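Local coordinates for inosine-uridine nucleoside N-ribohydrolase (Xanthomonas oryzae pv. oryzae, PDB 4KL0), which is an effector protein that binds calcium and may hydrolyse N-glycosyl bonds, as its nucleoside hydrolase relatives do, although its own activity is not established, at residues D42-T47 with P236-G241; L314-P319 with L363-L368. All coordinates share one frame; numbering follows the deposited sequence.

Interaction 1: residues D42-T47 with P236-G241. With CA (calcium ion), chain B.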
ATOM      1  N   ASP A  42      -4.595  -1.303  -1.274  1.00 12.34           N
ATOM      2  CA  ASP A  42      -3.705  -1.083  -2.402  1.00 10.89           C
ATOM      3  C   ASP A  42      -4.326  -0.142  -3.401  1.00 10.21           C
ATOM      4  O   ASP A  42      -3.622   0.704  -3.984  1.00 11.24           O
ATOM      5  CB  ASP A  42      -3.300  -2.434  -3.046  1.00 11.56           C
ATOM      6  CG  ASP A  42      -2.606  -3.363  -2.051  1.00 11.49           C
ATOM      7  OD1 ASP A  42      -1.393  -3.530  -2.212  1.00 12.89           O
ATOM      8  OD2 ASP A  42      -3.291  -3.911  -1.106  1.00 13.17           O
ATOM      9  N   VAL A  43      -5.637  -0.303  -3.641  1.00 11.21           N
ATOM     10  CA  VAL A  43      -6.276   0.563  -4.637  1.00 10.84           C
ATOM     11  C   VAL A  43      -6.429   2.000  -4.162  1.00 12.44           C
ATOM     12  O   VAL A  43      -6.299   2.913  -4.983  1.00 11.97           O
ATOM     13  CB  VAL A  43      -7.582  -0.057  -5.119  1.00 10.82           C
ATOM     14  CG1 VAL A  43      -8.380   0.960  -5.995  1.00 13.02           C
ATOM     15  CG2 VAL A  43      -7.207  -1.326  -5.939  1.00 13.22           C
ATOM     16  N   VAL A  44      -6.621   2.220  -2.850  1.00 10.57           N
ATOM     17  CA  VAL A  44      -6.539   3.586  -2.337  1.00 11.55           C
ATOM     18  C   VAL A  44      -5.138   4.149  -2.601  1.00 10.77           C
ATOM     19  O   VAL A  44      -4.995   5.334  -2.995  1.00 10.86           O
ATOM     20  CB  VAL A  44      -6.852   3.660  -0.810  1.00 11.61           C
ATOM     21  CG1 VAL A  44      -6.799   5.160  -0.371  1.00 13.09           C
ATOM     22  CG2 VAL A  44      -8.267   3.063  -0.557  1.00 12.10           C
ATOM     23  N   THR A  45      -4.109   3.295  -2.467  1.00 10.82           N
ATOM     24  CA  THR A  45      -2.744   3.770  -2.714  1.00 10.09           C
ATOM     25  C   THR A  45      -2.573   4.162  -4.184  1.00 10.99           C
ATOM     26  O   THR A  45      -1.917   5.177  -4.487  1.00 11.49           O
ATOM     27  CB  THR A  45      -1.721   2.663  -2.358  1.00  9.57           C
ATOM     28  OG1 THR A  45      -1.996   2.205  -1.045  1.00 10.43           O
ATOM     29  CG2 THR A  45      -0.291   3.196  -2.432  1.00 11.50           C
ATOM     30  N   TYR A  46      -3.126   3.379  -5.127  1.00 11.05           N
ATOM     31  CA  TYR A  46      -2.990   3.709  -6.542  1.00 11.37           C
ATOM     32  C   TYR A  46      -3.675   5.060  -6.784  1.00 11.94           C
ATOM     33  O   TYR A  46      -3.190   5.908  -7.573  1.00 11.75           O
ATOM     34  CB  TYR A  46      -3.683   2.675  -7.447  1.00 10.43           C
ATOM     35  CG  TYR A  46      -3.250   1.240  -7.282  1.00 11.09           C
ATOM     36  CD1 TYR A  46      -2.049   0.908  -6.654  1.00 11.42           C
ATOM     37  CD2 TYR A  46      -4.033   0.215  -7.738  1.00 11.78           C
ATOM     38  CE1 TYR A  46      -1.675  -0.430  -6.460  1.00 11.78           C
ATOM     39  CE2 TYR A  46      -3.671  -1.099  -7.588  1.00 12.23           C
ATOM     40  CZ  TYR A  46      -2.495  -1.433  -6.948  1.00 12.93           C
ATOM     41  OH  TYR A  46      -2.218  -2.760  -6.775  1.00 14.03           O
ATOM     42  N   THR A  47      -4.833   5.249  -6.109  1.00 10.99           N
ATOM     43  CA  THR A  47      -5.623   6.494  -6.270  1.00 11.81           C
ATOM     44  C   THR A  47      -4.863   7.730  -5.762  1.00 12.64           C
ATOM     45  O   THR A  47      -4.720   8.708  -6.500  1.00 12.44           O
ATOM     46  CB  THR A  47      -6.963   6.373  -5.581  1.00 12.16           C
ATOM     47  OG1 THR A  47      -7.650   5.254  -6.146  1.00 12.74           O
ATOM     48  CG2 THR A  47      -7.843   7.603  -5.810  1.00 12.98           C
ATOM     49  N   PRO A 236     -16.009   6.400   7.477  1.00 16.55           N
ATOM     50  CA  PRO A 236     -16.689   6.028   6.231  1.00 18.61           C
ATOM     51  C   PRO A 236     -16.810   7.203   5.262  1.00 20.28           C
ATOM     52  O   PRO A 236     -16.913   6.940   4.073  1.00 19.26           O
ATOM     53  CB  PRO A 236     -18.105   5.588   6.697  1.00 21.66           C
ATOM     54  CG  PRO A 236     -17.889   5.071   8.072  1.00 22.60           C
ATOM     55  CD  PRO A 236     -16.637   5.739   8.646  1.00 19.84           C
ATOM     56  N   ALA A 237     -16.865   8.448   5.759  1.00 20.74           N
ATOM     57  CA  ALA A 237     -17.074   9.597   4.884  1.00 22.06           C
ATOM     58  C   ALA A 237     -15.955   9.673   3.862  1.00 20.79           C
ATOM     59  O   ALA A 237     -16.168  10.259   2.757  1.00 22.28           O
ATOM     60  CB  ALA A 237     -17.167  10.912   5.698  1.00 23.29           C
ATOM     61  N   PHE A 238     -14.781   9.141   4.229  1.00 20.76           N
ATOM     62  CA  PHE A 238     -13.639   9.058   3.278  1.00 18.49           C
ATOM     63  C   PHE A 238     -14.071   8.318   2.016  1.00 18.46           C
ATOM     64  O   PHE A 238     -13.870   8.828   0.904  1.00 17.82           O
ATOM     65  CB  PHE A 238     -12.353   8.468   3.901  1.00 17.61           C
ATOM     66  CG  PHE A 238     -11.260   8.178   2.875  1.00 19.10           C
ATOM     67  CD1 PHE A 238     -10.340   9.167   2.532  1.00 20.43           C
ATOM     68  CD2 PHE A 238     -11.188   6.935   2.256  1.00 15.95           C
ATOM     69  CE1 PHE A 238      -9.356   8.916   1.587  1.00 21.07           C
ATOM     70  CE2 PHE A 238     -10.221   6.669   1.340  1.00 16.57           C
ATOM     71  CZ  PHE A 238      -9.284   7.673   0.996  1.00 17.48           C
ATOM     72  N   TYR A 239     -14.708   7.154   2.179  1.00 16.13           N
ATOM     73  CA  TYR A 239     -15.144   6.314   1.064  1.00 16.91           C
ATOM     74  C   TYR A 239     -16.402   6.876   0.411  1.00 17.63           C
ATOM     75  O   TYR A 239     -16.603   6.729  -0.792  1.00 19.38           O
ATOM     76  CB  TYR A 239     -15.414   4.887   1.548  1.00 15.74           C
ATOM     77  CG  TYR A 239     -14.082   4.169   1.879  1.00 15.21           C
ATOM     78  CD1 TYR A 239     -13.352   3.601   0.864  1.00 15.74           C
ATOM     79  CD2 TYR A 239     -13.575   4.093   3.188  1.00 13.95           C
ATOM     80  CE1 TYR A 239     -12.164   2.974   1.091  1.00 13.46           C
ATOM     81  CE2 TYR A 239     -12.356   3.465   3.443  1.00 16.80           C
ATOM     82  CZ  TYR A 239     -11.653   2.928   2.354  1.00 15.23           C
ATOM     83  OH  TYR A 239     -10.473   2.279   2.497  1.00 16.64           O
ATOM     84  N   GLU A 240     -17.282   7.499   1.213  1.00 20.80           N
ATOM     85  CA  GLU A 240     -18.494   8.041   0.626  1.00 20.53           C
ATOM     86  C   GLU A 240     -18.148   9.270  -0.192  1.00 17.65           C
ATOM     87  O   GLU A 240     -18.641   9.398  -1.285  1.00 21.04           O
ATOM     88  CB  GLU A 240     -19.576   8.348   1.680  1.00 21.93           C
ATOM     89  CG  GLU A 240     -20.095   7.075   2.449  1.00 23.02           C
ATOM     90  CD  GLU A 240     -20.998   6.140   1.660  1.00 25.70           C
ATOM     91  OE1 GLU A 240     -21.323   6.405   0.478  1.00 29.15           O
ATOM     92  OE2 GLU A 240     -21.408   5.093   2.217  1.00 29.18           O
ATOM     93  N   GLY A 241     -17.221  10.076   0.311  1.00 19.35           N
ATOM     94  CA  GLY A 241     -16.672  11.220  -0.432  1.00 22.35           C
ATOM     95  C   GLY A 241     -16.102  10.901  -1.793  1.00 24.49           C
ATOM     96  O   GLY A 241     -16.294  11.637  -2.760  1.00 24.73           O
TER
HETATM   97 CA    CA B 501      -1.419  -4.457   0.449  1.00 10.46          CA
HETATM   98  O   HOH W   1      -0.509  -4.066   2.957  1.00 13.09           O
HETATM   99  O   HOH W   2      -3.370  -4.562   1.986  1.00 15.13           O
HETATM  100  O   HOH W   3      -1.090  -6.685   1.740  1.00 12.46           O
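V44 alone carries one side of this contact, offering a different methyl to each of two consecutive aromatic residues, F238 and Y239. CG1 lies anti to the backbone N (chi1 -178°), which directs it to the rim of the F238 ring: it sits 3.8 Å from F238 CZ, near the ring plane. CG2, the other branch, meets the phenol end of Y239, 3.8 Å from Y239 OH. The two rings are themselves set against each other, for F238 turns an edge to a face of Y239 and places F238 CD2 3.7 Å above that face, over its centre. A short beta-branched side chain suits V44, because its two methyls diverge close to the backbone and can reach both rings while helices 41-54 and 236-243 stay well apart, V44 CA and Y239 CA being 9.6 Å from each other. V44 also packs on L253 of helix 248-269. Two residues before it, D42 reaches the calcium ion with both carboxylate oxygens, OD2 at 2.5 Å and OD1 at 2.8 Å. An acidic loop after the first strand, running into a helix whose start binds calcium, is characteristic of the nucleoside hydrolase fold.

Interaction 2: residues L314-P319 with L363-L368. With CA (calcium ion), chain B.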
ATOM      1  N   LEU A 314     -11.410   3.533  10.081  1.00 18.84           N
ATOM      2  CA  LEU A 314     -11.054   2.562   9.040  1.00 18.05           C
ATOM      3  C   LEU A 314      -9.554   2.779   8.724  1.00 16.35           C
ATOM      4  O   LEU A 314      -9.133   3.907   8.365  1.00 17.06           O
ATOM      5  CB  LEU A 314     -11.908   2.750   7.776  1.00 15.60           C
ATOM      6  CG  LEU A 314     -13.412   2.526   8.036  1.00 20.89           C
ATOM      7  CD1 LEU A 314     -14.176   3.127   6.878  1.00 19.73           C
ATOM      8  CD2 LEU A 314     -13.735   1.010   8.279  1.00 17.13           C
ATOM      9  N   ASN A 315      -8.744   1.716   8.842  1.00 18.39           N
ATOM     10  CA  ASN A 315      -7.298   1.889   8.632  1.00 16.66           C
ATOM     11  C   ASN A 315      -6.840   1.957   7.163  1.00 16.72           C
ATOM     12  O   ASN A 315      -7.384   1.206   6.313  1.00 18.78           O
ATOM     13  CB  ASN A 315      -6.574   0.760   9.340  1.00 18.56           C
ATOM     14  CG  ASN A 315      -6.814   0.789  10.826  1.00 20.06           C
ATOM     15  OD1 ASN A 315      -6.957   1.871  11.431  1.00 22.07           O
ATOM     16  ND2 ASN A 315      -6.834  -0.391  11.442  1.00 23.19           N
ATOM     17  N   LEU A 316      -5.915   2.871   6.860  1.00 16.64           N
ATOM     18  CA  LEU A 316      -5.299   2.965   5.503  1.00 15.56           C
ATOM     19  C   LEU A 316      -3.778   2.678   5.558  1.00 15.47           C
ATOM     20  O   LEU A 316      -2.923   3.574   5.446  1.00 17.71           O
ATOM     21  CB  LEU A 316      -5.553   4.351   4.854  1.00 14.58           C
ATOM     22  CG  LEU A 316      -7.013   4.604   4.479  1.00 15.45           C
ATOM     23  CD1 LEU A 316      -7.271   6.053   3.926  1.00 15.96           C
ATOM     24  CD2 LEU A 316      -7.525   3.467   3.538  1.00 16.82           C
ATOM     25  N   TYR A 317      -3.404   1.412   5.658  1.00 13.11           N
ATOM     26  CA  TYR A 317      -2.012   1.109   5.907  1.00 13.34           C
ATOM     27  C   TYR A 317      -1.144   1.426   4.716  1.00 12.75           C
ATOM     28  O   TYR A 317      -0.102   2.037   4.827  1.00 12.68           O
ATOM     29  CB  TYR A 317      -1.839  -0.401   6.183  1.00 15.46           C
ATOM     30  CG  TYR A 317      -2.765  -0.947   7.247  1.00 16.59           C
ATOM     31  CD1 TYR A 317      -2.449  -0.818   8.586  1.00 16.91           C
ATOM     32  CD2 TYR A 317      -3.937  -1.610   6.888  1.00 18.11           C
ATOM     33  CE1 TYR A 317      -3.301  -1.329   9.576  1.00 18.45           C
ATOM     34  CE2 TYR A 317      -4.804  -2.114   7.855  1.00 19.80           C
ATOM     35  CZ  TYR A 317      -4.473  -1.967   9.187  1.00 20.40           C
ATOM     36  OH  TYR A 317      -5.326  -2.488  10.159  1.00 20.88           O
ATOM     37  N   ASP A 318      -1.593   1.000   3.554  1.00 10.73           N
ATOM     38  CA  ASP A 318      -0.747   1.153   2.392  1.00 10.13           C
ATOM     39  C   ASP A 318      -0.633   2.613   1.891  1.00 10.19           C
ATOM     40  O   ASP A 318       0.462   3.047   1.468  1.00 11.28           O
ATOM     41  CB  ASP A 318      -1.235   0.222   1.277  1.00 12.00           C
ATOM     42  CG  ASP A 318      -1.030  -1.236   1.611  1.00 13.13           C
ATOM     43  OD1 ASP A 318      -0.326  -1.571   2.583  1.00 12.34           O
ATOM     44  OD2 ASP A 318      -1.535  -2.116   0.881  1.00 11.45           O
ATOM     45  N   PRO A 319      -1.724   3.383   1.917  1.00 10.53           N
ATOM     46  CA  PRO A 319      -1.571   4.778   1.500  1.00 10.84           C
ATOM     47  C   PRO A 319      -0.631   5.515   2.420  1.00 11.35           C
ATOM     48  O   PRO A 319       0.155   6.323   1.928  1.00 11.51           O
ATOM     49  CB  PRO A 319      -2.978   5.327   1.703  1.00 10.06           C
ATOM     50  CG  PRO A 319      -3.840   4.178   1.363  1.00 10.89           C
ATOM     51  CD  PRO A 319      -3.146   2.982   1.992  1.00 12.12           C
ATOM     52  N   LEU A 363      -6.747  14.368   6.464  1.00 21.59           N
ATOM     53  CA  LEU A 363      -7.238  15.400   5.561  1.00 22.08           C
ATOM     54  C   LEU A 363      -6.479  15.341   4.215  1.00 18.67           C
ATOM     55  O   LEU A 363      -7.065  15.413   3.129  1.00 19.11           O
ATOM     56  CB  LEU A 363      -7.043  16.772   6.234  1.00 22.69           C
ATOM     57  CG  LEU A 363      -7.937  17.923   5.843  1.00 27.39           C
ATOM     58  CD1 LEU A 363      -9.390  17.556   6.077  1.00 27.66           C
ATOM     59  CD2 LEU A 363      -7.534  19.102   6.719  1.00 28.58           C
ATOM     60  N   LEU A 364      -5.176  15.143   4.289  1.00 18.40           N
ATOM     61  CA  LEU A 364      -4.365  14.945   3.073  1.00 20.10           C
ATOM     62  C   LEU A 364      -4.737  13.693   2.265  1.00 18.38           C
ATOM     63  O   LEU A 364      -4.842  13.753   1.013  1.00 18.27           O
ATOM     64  CB  LEU A 364      -2.886  14.961   3.397  1.00 18.06           C
ATOM     65  CG  LEU A 364      -2.004  14.876   2.159  1.00 18.38           C
ATOM     66  CD1 LEU A 364      -2.207  16.130   1.280  1.00 20.47           C
ATOM     67  CD2 LEU A 364      -0.579  14.734   2.586  1.00 19.77           C
ATOM     68  N   LEU A 365      -4.966  12.568   2.947  1.00 17.80           N
ATOM     69  CA  LEU A 365      -5.456  11.374   2.230  1.00 16.76           C
ATOM     70  C   LEU A 365      -6.766  11.688   1.522  1.00 16.18           C
ATOM     71  O   LEU A 365      -6.908  11.360   0.336  1.00 17.30           O
ATOM     72  CB  LEU A 365      -5.654  10.181   3.182  1.00 16.67           C
ATOM     73  CG  LEU A 365      -4.342   9.579   3.683  1.00 19.54           C
ATOM     74  CD1 LEU A 365      -4.612   8.687   4.913  1.00 19.39           C
ATOM     75  CD2 LEU A 365      -3.560   8.753   2.633  1.00 20.70           C
ATOM     76  N   SER A 366      -7.730  12.352   2.190  1.00 18.64           N
ATOM     77  CA  SER A 366      -9.001  12.694   1.527  1.00 16.26           C
ATOM     78  C   SER A 366      -8.775  13.657   0.340  1.00 17.61           C
ATOM     79  O   SER A 366      -9.342  13.455  -0.745  1.00 16.76           O
ATOM     80  CB  SER A 366     -10.017  13.250   2.556  1.00 20.17           C
ATOM     81  OG  SER A 366     -11.246  13.621   1.903  1.00 25.73           O
ATOM     82  N   ALA A 367      -7.962  14.696   0.554  1.00 16.88           N
ATOM     83  CA  ALA A 367      -7.653  15.648  -0.536  1.00 18.36           C
ATOM     84  C   ALA A 367      -7.055  14.969  -1.762  1.00 15.75           C
ATOM     85  O   ALA A 367      -7.517  15.195  -2.895  1.00 16.68           O
ATOM     86  CB  ALA A 367      -6.759  16.776  -0.041  1.00 19.92           C
ATOM     87  N   LEU A 368      -6.050  14.108  -1.541  1.00 14.96           N
ATOM     88  CA  LEU A 368      -5.413  13.456  -2.661  1.00 15.36           C
ATOM     89  C   LEU A 368      -6.380  12.518  -3.394  1.00 13.96           C
ATOM     90  O   LEU A 368      -6.398  12.515  -4.619  1.00 14.33           O
ATOM     91  CB  LEU A 368      -4.174  12.708  -2.174  1.00 12.74           C
ATOM     92  CG  LEU A 368      -3.006  13.533  -1.596  1.00 13.97           C
ATOM     93  CD1 LEU A 368      -2.070  12.602  -0.851  1.00 16.01           C
ATOM     94  CD2 LEU A 368      -2.224  14.260  -2.706  1.00 15.22           C
TER
HETATM   95 CA    CA B 501      -1.419  -4.457   0.449  1.00 10.46          CA
HETATM   96  O   HOH W   1      -0.509  -4.066   2.957  1.00 13.09           O
HETATM   97  O   HOH W   2      -3.370  -4.562   1.986  1.00 15.13           O
HETATM   98  O   HOH W   3      -1.090  -6.685   1.740  1.00 12.46           O
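The carboxylate of D318, between the apolar residues L316 and P319 that touch L365, is gripped at both oxygens: OD2 binds the calcium ion at 2.4 Å, and OD1 accepts a hydrogen bond of 2.5 Å from water 1, itself a ligand of the metal. This is the calcium site of the nucleoside hydrolase fold, and here it lies at the start of helix 317-325, with L316 at the N-cap position. Metal and water together fix the rotation of the carboxylate, and D41 OD2 accepts a hydrogen bond from the D318 backbone N. Aspartate suits the position because its short side chain keeps the charge close to the helix start, whose dipole probably adds to the stabilisation of the anion.

The contact with helix 358-372 is wholly apolar. L365 divides its two methyls between two partners: CD2 meets P319 CB at 3.6 Å, and CD1 meets L316 CD1 at 3.9 Å, the two leucine side chains running alongside one another, head to tail. Leucine is long and forked enough to serve both, and proline, lacking an amide hydrogen, fits the first turn of a helix, where the residue one turn back lies outside the helix and no helical bond is lost. Well away from this apolar patch, N315 ND2 donates to Y317 OH over 2.9 Å, bent to 143° and tilted 24° out of the N315 amide plane.

Interactions 1 and 2 have centres about 7 Å apart and share the calcium ion with its three waters. The aspartates of 42-47 and 314-319 converge on the metal, D42 OD2 lying 3.2 Å from D318 OD2; the calcium presumably offsets the repulsion between the two like charges. D35 and the carbonyl O of I151 complete the site. Behind the metal the segments pack directly: T45 OG1 lies 3.1 Å from D318 CB, V44 rests on P319, and Y239 OH comes within 3.3 Å of L316 CD2. Helices 236-243 and 358-372 thus reach, through V44 and through L316 and P319, the two segments that supply metal ligands.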